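Local coordinates for B-type flagellar hook-associated protein 2 (Pseudomonas aeruginosa, PDB 5FHY) that caps the distal end of the bacterial flagellum, promoting flagellin polymerization at the growing filament tip and keeping exported subunits from leaking away, and is essential for motility, at residues 52-57 against 86-91; 105-110 against 116-121; 170-175 against 181-186; 188-191 against 196-199. All blocks are in the same frame, centred on the assembly; numbering follows the deposited sequence.

Interaction 1: 52-57 against 86-91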
loop_
_atom_site.group_PDB
_atom_site.type_symbol
_atom_site.label_atom_id
_atom_site.label_comp_id
_atom_site.label_asym_id
_atom_site.label_seq_id
_atom_site.Cartn_x
_atom_site.Cartn_y
_atom_site.Cartn_z
ATOM N N GLN B 52 1.705 -66.838 11.012
ATOM C CA GLN B 52 2.443 -67.174 12.226
ATOM C C GLN B 52 3.766 -66.427 12.293
ATOM O O GLN B 52 4.392 -66.170 11.263
ATOM C CB GLN B 52 2.707 -68.681 12.307
ATOM C CG GLN B 52 1.541 -69.502 12.821
ATOM C CD GLN B 52 1.877 -70.974 12.982
ATOM O OE1 GLN B 52 2.929 -71.327 13.519
ATOM N NE2 GLN B 52 0.981 -71.843 12.518
ATOM N N ALA B 53 4.184 -66.076 13.506
ATOM C CA ALA B 53 5.462 -65.407 13.702
ATOM C C ALA B 53 6.559 -66.454 13.657
ATOM O O ALA B 53 6.410 -67.542 14.209
ATOM C CB ALA B 53 5.491 -64.645 15.014
ATOM N N ILE B 54 7.656 -66.128 12.990
ATOM C CA ILE B 54 8.761 -67.061 12.868
ATOM C C ILE B 54 9.860 -66.708 13.861
ATOM O O ILE B 54 10.425 -65.616 13.814
ATOM C CB ILE B 54 9.317 -67.074 11.433
ATOM C CG1 ILE B 54 8.174 -67.251 10.430
ATOM C CG2 ILE B 54 10.344 -68.172 11.271
ATOM C CD1 ILE B 54 7.388 -68.519 10.635
ATOM N N ALA B 55 10.147 -67.636 14.771
ATOM C CA ALA B 55 11.194 -67.432 15.766
ATOM C C ALA B 55 12.563 -67.441 15.103
ATOM O O ALA B 55 12.827 -68.253 14.215
ATOM C CB ALA B 55 11.115 -68.498 16.848
ATOM N N ASP B 56 13.422 -66.529 15.550
ATOM C CA ASP B 56 14.753 -66.332 14.974
ATOM C C ASP B 56 14.668 -66.184 13.455
ATOM O O ASP B 56 15.168 -67.036 12.718
ATOM C CB ASP B 56 15.688 -67.486 15.354
ATOM C CG ASP B 56 17.143 -67.200 15.016
ATOM O OD1 ASP B 56 17.502 -66.011 14.897
ATOM O OD2 ASP B 56 17.927 -68.165 14.877
ATOM N N PRO B 57 14.023 -65.109 12.981
ATOM C CA PRO B 57 13.813 -64.908 11.545
ATOM C C PRO B 57 15.116 -64.621 10.800
ATOM O O PRO B 57 15.153 -64.693 9.573
ATOM C CB PRO B 57 12.874 -63.705 11.493
ATOM C CG PRO B 57 13.198 -62.943 12.723
ATOM C CD PRO B 57 13.494 -63.976 13.768
ATOM N N ASN B 86 13.394 -69.198 -0.081
ATOM C CA ASN B 86 12.845 -69.781 1.141
ATOM C C ASN B 86 13.210 -68.997 2.402
ATOM O O ASN B 86 13.572 -69.575 3.424
ATOM C CB ASN B 86 13.291 -71.240 1.286
ATOM C CG ASN B 86 14.792 -71.388 1.337
ATOM O OD1 ASN B 86 15.526 -70.512 0.886
ATOM N ND2 ASN B 86 15.259 -72.498 1.893
ATOM N N THR B 87 13.090 -67.677 2.323
ATOM C CA THR B 87 13.171 -66.817 3.493
ATOM C C THR B 87 11.905 -65.972 3.573
ATOM O O THR B 87 11.109 -65.957 2.636
ATOM C CB THR B 87 14.401 -65.899 3.443
ATOM O OG1 THR B 87 14.397 -65.167 2.213
ATOM C CG2 THR B 87 15.680 -66.713 3.532
ATOM N N LEU B 88 11.721 -65.275 4.691
ATOM C CA LEU B 88 10.554 -64.413 4.877
ATOM C C LEU B 88 10.527 -63.315 3.817
ATOM O O LEU B 88 9.497 -63.065 3.191
ATOM C CB LEU B 88 10.545 -63.789 6.276
ATOM C CG LEU B 88 9.925 -64.606 7.414
ATOM C CD1 LEU B 88 10.837 -65.760 7.815
ATOM C CD2 LEU B 88 9.620 -63.725 8.605
ATOM N N ALA B 89 11.666 -62.658 3.634
ATOM C CA ALA B 89 11.809 -61.601 2.637
ATOM C C ALA B 89 11.688 -62.172 1.231
ATOM O O ALA B 89 11.311 -61.472 0.289
ATOM C CB ALA B 89 13.141 -60.891 2.806
ATOM N N GLY B 90 12.019 -63.453 1.105
ATOM C CA GLY B 90 11.924 -64.162 -0.157
ATOM C C GLY B 90 10.470 -64.407 -0.512
ATOM O O GLY B 90 10.075 -64.313 -1.674
ATOM N N MET B 91 9.665 -64.732 0.496
ATOM C CA MET B 91 8.238 -64.921 0.284
ATOM C C MET B 91 7.554 -63.580 0.041
ATOM O O MET B 91 6.629 -63.489 -0.761
ATOM C CB MET B 91 7.594 -65.642 1.472
ATOM C CG MET B 91 8.242 -66.977 1.834
ATOM S SD MET B 91 8.690 -67.978 0.401
ATOM C CE MET B 91 7.092 -68.255 -0.334
#
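Ile54 and Leu88 carry this contact, at the place where helix 88-98 of the flagellin hook IN motif begins and turns its first hydrophobic side chain toward the loop that follows strand 48-50. The meeting is small, burying 122 Å² in all, and it is made by carbon atoms alone. Leu88 divides its two methyls between two partners. CD1 lies 4.0 Å from Ile54 CG1 and nearly as close to Ile54 CB, so it touches the base of the isoleucine rather than its end, and the two side chains slide past each other in opposite directions. CD2 faces the proline, with Pro57 CB 4.4 Å from Leu88 CD2, a looser approach. The fork is placed by a first torsion of -86°, which sets Leu88 CG opposite its carbonyl carbon and beside its own N. Both contacts are between side chains; the backbones stay apart, with the nearest CA atoms, of Pro57 and Leu88, 7.4 Å from each other.

Around this pair, Ser115 of strand 114-121 touches both Leu88 and Pro57 and shares a backbone hydrogen bond with Ile54, while Phe62 packs on Leu88. The start of the helix is fixed in turn by Thr87 at the N-cap position. The helix has a backbone bond from Met91 N to Thr87 O at 2.9 Å. The Thr87 hydroxyl adds a weak capping bond: with chi1 at 54°, OG1 accepts from Gly90 N at 3.1 Å, the N-H bent to 129° at the hydrogen.

Interaction 2: 105-110 against 116-121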
loop_
_atom_site.group_PDB
_atom_site.type_symbol
_atom_site.label_atom_id
_atom_site.label_comp_id
_atom_site.label_asym_id
_atom_site.label_seq_id
_atom_site.Cartn_x
_atom_site.Cartn_y
_atom_site.Cartn_z
ATOM N N SER B 105 -0.821 -57.673 -1.573
ATOM C CA SER B 105 0.518 -57.206 -1.263
ATOM C C SER B 105 0.962 -57.865 0.029
ATOM O O SER B 105 0.166 -58.516 0.704
ATOM C CB SER B 105 0.559 -55.681 -1.137
ATOM O OG SER B 105 -0.117 -55.245 0.032
ATOM N N ALA B 106 2.231 -57.697 0.375
ATOM C CA ALA B 106 2.785 -58.372 1.539
ATOM C C ALA B 106 3.915 -57.574 2.177
ATOM O O ALA B 106 4.626 -56.831 1.505
ATOM C CB ALA B 106 3.271 -59.761 1.160
ATOM N N THR B 107 4.080 -57.744 3.482
ATOM C CA THR B 107 5.181 -57.124 4.199
ATOM C C THR B 107 5.570 -57.997 5.379
ATOM O O THR B 107 4.985 -59.058 5.594
ATOM C CB THR B 107 4.808 -55.712 4.697
ATOM O OG1 THR B 107 5.985 -55.030 5.147
ATOM C CG2 THR B 107 3.809 -55.798 5.843
ATOM N N ILE B 108 6.567 -57.550 6.136
ATOM C CA ILE B 108 7.042 -58.289 7.294
ATOM C C ILE B 108 6.867 -57.405 8.522
ATOM O O ILE B 108 7.132 -56.203 8.473
ATOM C CB ILE B 108 8.525 -58.717 7.149
ATOM C CG1 ILE B 108 8.759 -59.409 5.806
ATOM C CG2 ILE B 108 8.938 -59.638 8.293
ATOM C CD1 ILE B 108 10.119 -60.057 5.683
ATOM N N ILE B 109 6.419 -57.997 9.622
ATOM C CA ILE B 109 6.251 -57.257 10.863
ATOM C C ILE B 109 7.015 -57.972 11.962
ATOM O O ILE B 109 6.847 -59.172 12.170
ATOM C CB ILE B 109 4.764 -57.100 11.266
ATOM C CG1 ILE B 109 4.091 -56.030 10.407
ATOM C CG2 ILE B 109 4.637 -56.702 12.731
ATOM C CD1 ILE B 109 2.660 -55.730 10.822
ATOM N N THR B 110 7.863 -57.222 12.658
ATOM C CA THR B 110 8.725 -57.790 13.682
ATOM C C THR B 110 8.221 -57.401 15.065
ATOM O O THR B 110 8.279 -56.241 15.460
ATOM C CB THR B 110 10.187 -57.323 13.515
ATOM O OG1 THR B 110 10.599 -57.518 12.156
ATOM C CG2 THR B 110 11.114 -58.102 14.437
ATOM N N ARG B 116 6.904 -61.993 10.875
ATOM C CA ARG B 116 5.816 -62.729 10.242
ATOM C C ARG B 116 5.388 -62.050 8.954
ATOM O O ARG B 116 5.645 -60.863 8.749
ATOM C CB ARG B 116 4.619 -62.842 11.188
ATOM C CG ARG B 116 3.787 -61.568 11.306
ATOM C CD ARG B 116 2.654 -61.753 12.302
ATOM N NE ARG B 116 3.167 -61.756 13.667
ATOM C CZ ARG B 116 2.566 -62.341 14.696
ATOM N NH1 ARG B 116 1.419 -62.984 14.524
ATOM N NH2 ARG B 116 3.121 -62.285 15.898
ATOM N N LEU B 117 4.722 -62.800 8.085
ATOM C CA LEU B 117 4.234 -62.226 6.840
ATOM C C LEU B 117 2.871 -61.592 7.067
ATOM O O LEU B 117 2.003 -62.184 7.705
ATOM C CB LEU B 117 4.155 -63.290 5.744
ATOM C CG LEU B 117 5.485 -63.771 5.164
ATOM C CD1 LEU B 117 5.318 -65.110 4.459
ATOM C CD2 LEU B 117 6.075 -62.727 4.227
ATOM N N VAL B 118 2.691 -60.381 6.549
ATOM C CA VAL B 118 1.421 -59.677 6.670
ATOM C C VAL B 118 0.903 -59.401 5.264
ATOM O O VAL B 118 1.553 -58.716 4.473
ATOM C CB VAL B 118 1.563 -58.360 7.470
ATOM C CG1 VAL B 118 0.261 -57.561 7.433
ATOM C CG2 VAL B 118 1.971 -58.652 8.909
ATOM N N LEU B 119 -0.264 -59.952 4.952
ATOM C CA LEU B 119 -0.794 -59.880 3.599
ATOM C C LEU B 119 -2.071 -59.047 3.541
ATOM O O LEU B 119 -2.924 -59.137 4.424
ATOM C CB LEU B 119 -1.041 -61.290 3.054
ATOM C CG LEU B 119 0.176 -62.171 2.738
ATOM C CD1 LEU B 119 0.821 -62.748 4.000
ATOM C CD2 LEU B 119 -0.225 -63.290 1.793
ATOM N N SER B 120 -2.182 -58.218 2.508
ATOM C CA SER B 120 -3.339 -57.340 2.347
ATOM C C SER B 120 -3.985 -57.494 0.975
ATOM O O SER B 120 -3.305 -57.734 -0.020
ATOM C CB SER B 120 -2.944 -55.875 2.555
ATOM O OG SER B 120 -2.501 -55.637 3.878
ATOM N N SER B 121 -5.304 -57.341 0.930
ATOM C CA SER B 121 -6.033 -57.354 -0.330
ATOM C C SER B 121 -6.754 -56.026 -0.532
ATOM O O SER B 121 -7.083 -55.344 0.432
ATOM C CB SER B 121 -7.031 -58.510 -0.360
ATOM O OG SER B 121 -7.925 -58.375 -1.449
#
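Arg116 pairs with Ile109 near the turn of an antiparallel beta hairpin, strands 104-111 and 114-121 of the flagellin hook IN motif; the axes of the two short segments make an angle of 146°. Arg116 N donates to Ile109 O and Ile109 N to Arg116 O, both at 3.1 Å. The arginine chain, bent at chi3, takes its guanidinium to Asp111 in a salt bridge and to Gly161 O, and the arginine side chain comes within about 4 Å of a bound sodium ion. Leu117 turns to the other face, shared with Ala106, Ile108 and Leu119 and covered by helix 88-98; Met91 touches it there. Val118 returns to the Arg116 face and is gripped by Thr107, with Val118 N 2.8 Å from Thr107 O. Its CB lies beside Thr107 CG2 at 3.8 Å, the two side chains pointing the same way, while Val118 CG2 packs 3.6 Å from Ile109 CD1. Ile109 also meets Tyr36 of a neighbouring subunit. Leu119 CG then stands 4.2 Å from Ala106 CB in a non-hydrogen-bonded pair. Ser120 and Ser105 exchange two backbone bonds, Ser105 N to Ser120 O at 2.9 Å and Ser120 N to Ser105 O at 3.0 Å.

Interaction 3: 170-175 against 181-186; sequences AANGEI and KRSIAS
Asn172 reaches across to Ser183 and Ile184 just where the hairpin of strands 173-177 and 180-184, in the flagellar hook-associated protein 2 C-terminus family region, opens. Its CB rests 3.2 Å from both Ile184 O and Ser183 OG. CG follows at 3.6 Å from the same Ser183 OG, and there the amide divides. ND2 donates to Ser183 OG at 3.1 Å, with the hydroxyl only 12° out of the amide plane; Ser183 OG, anti to its backbone N (chi1 176°), lies on the Asn172 side to receive it. Asn172 OD1 passes close to Ala185 CB and accepts from Asp126 N, so both ends of the amide are held. Beside it the backbone ladder starts with a short bond, Gly173 N to Ile184 O at 2.6 Å, and runs on to Ile175 and Arg182. On the face opposite Glu174 and Ser183, the side chains of Ile175 and Ile184 meet at about a right angle, Ile175 CG2 to Ile184 CD1 at 4.1 Å. Glu174 OE2 lies along the lysine chain, 3.2 Å from Lys181 CD, and makes only a long salt bridge to Lys181 NZ. Strand 173-177 continues the sheet into strand 34-42, while strand 180-184 is outermost within the chain, and there Asn112 of a neighbouring subunit accepts from Ser183 N.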
loop_
_atom_site.group_PDB
_atom_site.type_symbol
_atom_site.label_atom_id
_atom_site.label_comp_id
_atom_site.label_asym_id
_atom_site.label_seq_id
_atom_site.Cartn_x
_atom_site.Cartn_y
_atom_site.Cartn_z
ATOM N N ALA B 170 -12.826 -59.068 5.312
ATOM C CA ALA B 170 -13.466 -58.557 4.111
ATOM C C ALA B 170 -14.972 -58.678 4.304
ATOM O O ALA B 170 -15.469 -59.714 4.743
ATOM C CB ALA B 170 -13.005 -59.315 2.876
ATOM N N ALA B 171 -15.701 -57.619 3.981
ATOM C CA ALA B 171 -17.133 -57.602 4.236
ATOM C C ALA B 171 -17.836 -56.521 3.429
ATOM O O ALA B 171 -17.212 -55.554 2.988
ATOM C CB ALA B 171 -17.398 -57.401 5.721
ATOM N N ASN B 172 -19.144 -56.676 3.256
ATOM C CA ASN B 172 -19.928 -55.636 2.613
ATOM C C ASN B 172 -20.253 -54.552 3.623
ATOM O O ASN B 172 -20.301 -54.810 4.826
ATOM C CB ASN B 172 -21.228 -56.190 2.024
ATOM C CG ASN B 172 -21.013 -56.994 0.756
ATOM O OD1 ASN B 172 -19.932 -57.515 0.505
ATOM N ND2 ASN B 172 -22.056 -57.096 -0.053
ATOM N N GLY B 173 -20.492 -53.343 3.133
ATOM C CA GLY B 173 -20.956 -52.268 3.986
ATOM C C GLY B 173 -22.470 -52.222 3.942
ATOM O O GLY B 173 -23.104 -53.055 3.290
ATOM N N GLU B 174 -23.058 -51.258 4.639
ATOM C CA GLU B 174 -24.505 -51.106 4.629
ATOM C C GLU B 174 -24.903 -49.644 4.706
ATOM O O GLU B 174 -24.367 -48.881 5.509
ATOM C CB GLU B 174 -25.147 -51.867 5.790
ATOM C CG GLU B 174 -26.666 -51.965 5.689
ATOM C CD GLU B 174 -27.298 -52.677 6.871
ATOM O OE1 GLU B 174 -26.946 -52.349 8.022
ATOM O OE2 GLU B 174 -28.142 -53.572 6.651
ATOM N N ILE B 175 -25.851 -49.263 3.859
ATOM C CA ILE B 175 -26.464 -47.949 3.933
ATOM C C ILE B 175 -27.974 -48.115 3.953
ATOM O O ILE B 175 -28.494 -49.195 3.680
ATOM C CB ILE B 175 -26.059 -47.049 2.742
ATOM C CG1 ILE B 175 -26.630 -47.596 1.433
ATOM C CG2 ILE B 175 -24.548 -46.933 2.628
ATOM C CD1 ILE B 175 -26.200 -46.810 0.217
ATOM N N LYS B 181 -32.616 -50.631 3.203
ATOM C CA LYS B 181 -31.234 -51.078 3.353
ATOM C C LYS B 181 -30.621 -51.584 2.057
ATOM O O LYS B 181 -31.260 -52.302 1.292
ATOM C CB LYS B 181 -31.145 -52.171 4.420
ATOM C CG LYS B 181 -31.261 -51.655 5.840
ATOM C CD LYS B 181 -31.230 -52.788 6.853
ATOM C CE LYS B 181 -31.161 -52.248 8.272
ATOM N NZ LYS B 181 -31.061 -53.331 9.288
ATOM N N ARG B 182 -29.363 -51.218 1.838
ATOM C CA ARG B 182 -28.588 -51.702 0.706
ATOM C C ARG B 182 -27.212 -52.153 1.177
ATOM O O ARG B 182 -26.417 -51.354 1.671
ATOM C CB ARG B 182 -28.453 -50.616 -0.366
ATOM C CG ARG B 182 -27.393 -50.887 -1.436
ATOM C CD ARG B 182 -27.699 -52.134 -2.260
ATOM N NE ARG B 182 -27.568 -51.906 -3.700
ATOM C CZ ARG B 182 -26.412 -51.890 -4.359
ATOM N NH1 ARG B 182 -25.272 -52.076 -3.709
ATOM N NH2 ARG B 182 -26.395 -51.676 -5.668
ATOM N N SER B 183 -26.944 -53.444 1.036
ATOM C CA SER B 183 -25.622 -53.973 1.324
ATOM C C SER B 183 -24.700 -53.595 0.176
ATOM O O SER B 183 -25.036 -53.814 -0.985
ATOM C CB SER B 183 -25.678 -55.488 1.510
ATOM O OG SER B 183 -24.386 -56.033 1.691
ATOM N N ILE B 184 -23.539 -53.032 0.488
ATOM C CA ILE B 184 -22.649 -52.564 -0.566
ATOM C C ILE B 184 -21.302 -53.282 -0.508
ATOM O O ILE B 184 -20.712 -53.436 0.559
ATOM C CB ILE B 184 -22.453 -51.037 -0.478
ATOM C CG1 ILE B 184 -21.913 -50.631 0.895
ATOM C CG2 ILE B 184 -23.774 -50.323 -0.723
ATOM C CD1 ILE B 184 -21.555 -49.161 0.998
ATOM N N ALA B 185 -20.811 -53.709 -1.666
ATOM C CA ALA B 185 -19.594 -54.518 -1.724
ATOM C C ALA B 185 -18.364 -53.643 -1.886
ATOM O O ALA B 185 -17.234 -54.127 -1.899
ATOM C CB ALA B 185 -19.678 -55.530 -2.856
ATOM N N SER B 186 -18.606 -52.349 -2.033
ATOM C CA SER B 186 -17.546 -51.367 -2.165
ATOM C C SER B 186 -18.053 -50.036 -1.631
ATOM O O SER B 186 -19.261 -49.807 -1.576
ATOM C CB SER B 186 -17.107 -51.240 -3.623
ATOM O OG SER B 186 -16.365 -50.053 -3.838
#

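Interaction 4: 188-191 against 196-199; sequences SVSD and VSFD
Val189 and Phe198 project from neighbouring strands to the same side of the sheet, their side chains crossing at a slant. One branch of the valine does the touching: Val189 CG2 comes to 3.6 Å from Phe198 CE1, with CD1 the next nearest atom of the ring. The phenylalanine stem is what brings the ring over, because its chi1 of 42° holds CG between the backbone N and the carbonyl carbon, so that the ring leans back toward the valine. Phe198 also packs on Lys24 and Ser26 of strand 24-28.

On the other face of the sheet, Ser190 and Ser197 present their hydroxyls to one another. In both, OG stands opposite the carbonyl carbon, and Ser190 OG meets Ser197 OG at 3.0 Å in a hydrogen bond that either could donate. The two residues form a non-hydrogen-bonded pair with CA atoms 4.3 Å apart.

These strands, 188-190 and 196-200, make an antiparallel beta hairpin in the flagellar hook-associated protein 2 C-terminus family region; the N-to-C directions of their short segments here differ by 170°. Its ladder is loose at the Val189-Phe198 pair, where the CA atoms are 6.0 Å apart. Phe198 N donates to Val189 O at 3.3 Å, whereas the return bond from Val189 N to Phe198 O is weak at 3.4 Å. Toward the turn, Asp191 N reaches Val196 O at 3.0 Å, and Asp191 OD1 takes a weak bond from Gly195 N across the loop. Asp191 O accepts from Thr110 OG1 of a neighbouring subunit.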
loop_
_atom_site.group_PDB
_atom_site.type_symbol
_atom_site.label_atom_id
_atom_site.label_comp_id
_atom_site.label_asym_id
_atom_site.label_seq_id
_atom_site.Cartn_x
_atom_site.Cartn_y
_atom_site.Cartn_z
ATOM N N SER B 188 -17.558 -47.311 -3.021
ATOM C CA SER B 188 -17.918 -46.541 -4.200
ATOM C C SER B 188 -19.064 -47.249 -4.905
ATOM O O SER B 188 -18.844 -48.210 -5.638
ATOM C CB SER B 188 -16.726 -46.396 -5.145
ATOM O OG SER B 188 -15.769 -45.492 -4.627
ATOM N N VAL B 189 -20.285 -46.775 -4.692
ATOM C CA VAL B 189 -21.449 -47.445 -5.251
ATOM C C VAL B 189 -22.199 -46.558 -6.228
ATOM O O VAL B 189 -22.130 -45.332 -6.146
ATOM C CB VAL B 189 -22.408 -47.902 -4.152
ATOM C CG1 VAL B 189 -21.774 -49.016 -3.351
ATOM C CG2 VAL B 189 -22.783 -46.729 -3.262
ATOM N N SER B 190 -22.921 -47.187 -7.147
ATOM C CA SER B 190 -23.639 -46.457 -8.180
ATOM C C SER B 190 -25.013 -47.050 -8.457
ATOM O O SER B 190 -25.226 -48.253 -8.313
ATOM C CB SER B 190 -22.827 -46.436 -9.475
ATOM O OG SER B 190 -21.527 -45.916 -9.261
ATOM N N ASP B 191 -25.932 -46.180 -8.862
ATOM C CA ASP B 191 -27.294 -46.554 -9.231
ATOM C C ASP B 191 -28.072 -47.284 -8.124
ATOM O O ASP B 191 -28.992 -48.051 -8.410
ATOM C CB ASP B 191 -27.257 -47.413 -10.503
ATOM C CG ASP B 191 -26.720 -46.649 -11.707
ATOM O OD1 ASP B 191 -26.369 -45.460 -11.551
ATOM O OD2 ASP B 191 -26.644 -47.237 -12.807
ATOM N N VAL B 196 -27.292 -41.801 -9.854
ATOM C CA VAL B 196 -26.507 -41.161 -8.812
ATOM C C VAL B 196 -25.397 -42.083 -8.339
ATOM O O VAL B 196 -25.622 -43.257 -8.056
ATOM C CB VAL B 196 -27.385 -40.764 -7.604
ATOM C CG1 VAL B 196 -26.526 -40.220 -6.461
ATOM C CG2 VAL B 196 -28.454 -39.758 -8.020
ATOM N N SER B 197 -24.194 -41.533 -8.249
ATOM C CA SER B 197 -23.063 -42.255 -7.695
ATOM C C SER B 197 -22.542 -41.474 -6.505
ATOM O O SER B 197 -22.407 -40.255 -6.574
ATOM C CB SER B 197 -21.954 -42.436 -8.736
ATOM O OG SER B 197 -22.416 -43.125 -9.883
ATOM N N PHE B 198 -22.226 -42.161 -5.417
ATOM C CA PHE B 198 -21.523 -41.488 -4.340
ATOM C C PHE B 198 -20.499 -42.394 -3.685
ATOM O O PHE B 198 -20.679 -43.607 -3.599
ATOM C CB PHE B 198 -22.502 -40.952 -3.282
ATOM C CG PHE B 198 -23.620 -41.896 -2.926
ATOM C CD1 PHE B 198 -23.398 -42.987 -2.104
ATOM C CD2 PHE B 198 -24.909 -41.664 -3.379
ATOM C CE1 PHE B 198 -24.434 -43.843 -1.765
ATOM C CE2 PHE B 198 -25.949 -42.516 -3.039
ATOM C CZ PHE B 198 -25.709 -43.606 -2.233
ATOM N N ASP B 199 -19.427 -41.779 -3.204
ATOM C CA ASP B 199 -18.376 -42.509 -2.527
ATOM C C ASP B 199 -18.587 -42.322 -1.034
ATOM O O ASP B 199 -18.405 -41.229 -0.504
ATOM C CB ASP B 199 -16.996 -42.000 -2.956
ATOM C CG ASP B 199 -16.680 -42.311 -4.412
ATOM O OD1 ASP B 199 -15.966 -43.301 -4.678
ATOM O OD2 ASP B 199 -17.128 -41.545 -5.290
#

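Overall arrangement
From the N terminus, interaction 1 comes first: it closes a loop of 28 residues that includes strands 65-71 and 74-81 and brings its end, the start of helix 88-98, back to the segment after strand 48-50. The other three are local hairpins, each with four or five residues between its segments. All four follow in series, none nesting or crossing. Interactions 1 and 2 touch, Ala89 N lying 3.7 Å from Ile108 CD1, and fasten helix 88-98 to the sheet holding strands 104-111 and 114-121. Interactions 3 and 4 touch too, Ile184 CG2 being 3.6 Å from Val189 CG1, and join the sheet with 173-177 and 180-184 to that with 188-190 and 196-200. The centres of interactions 1 and 4 are about 42 Å apart.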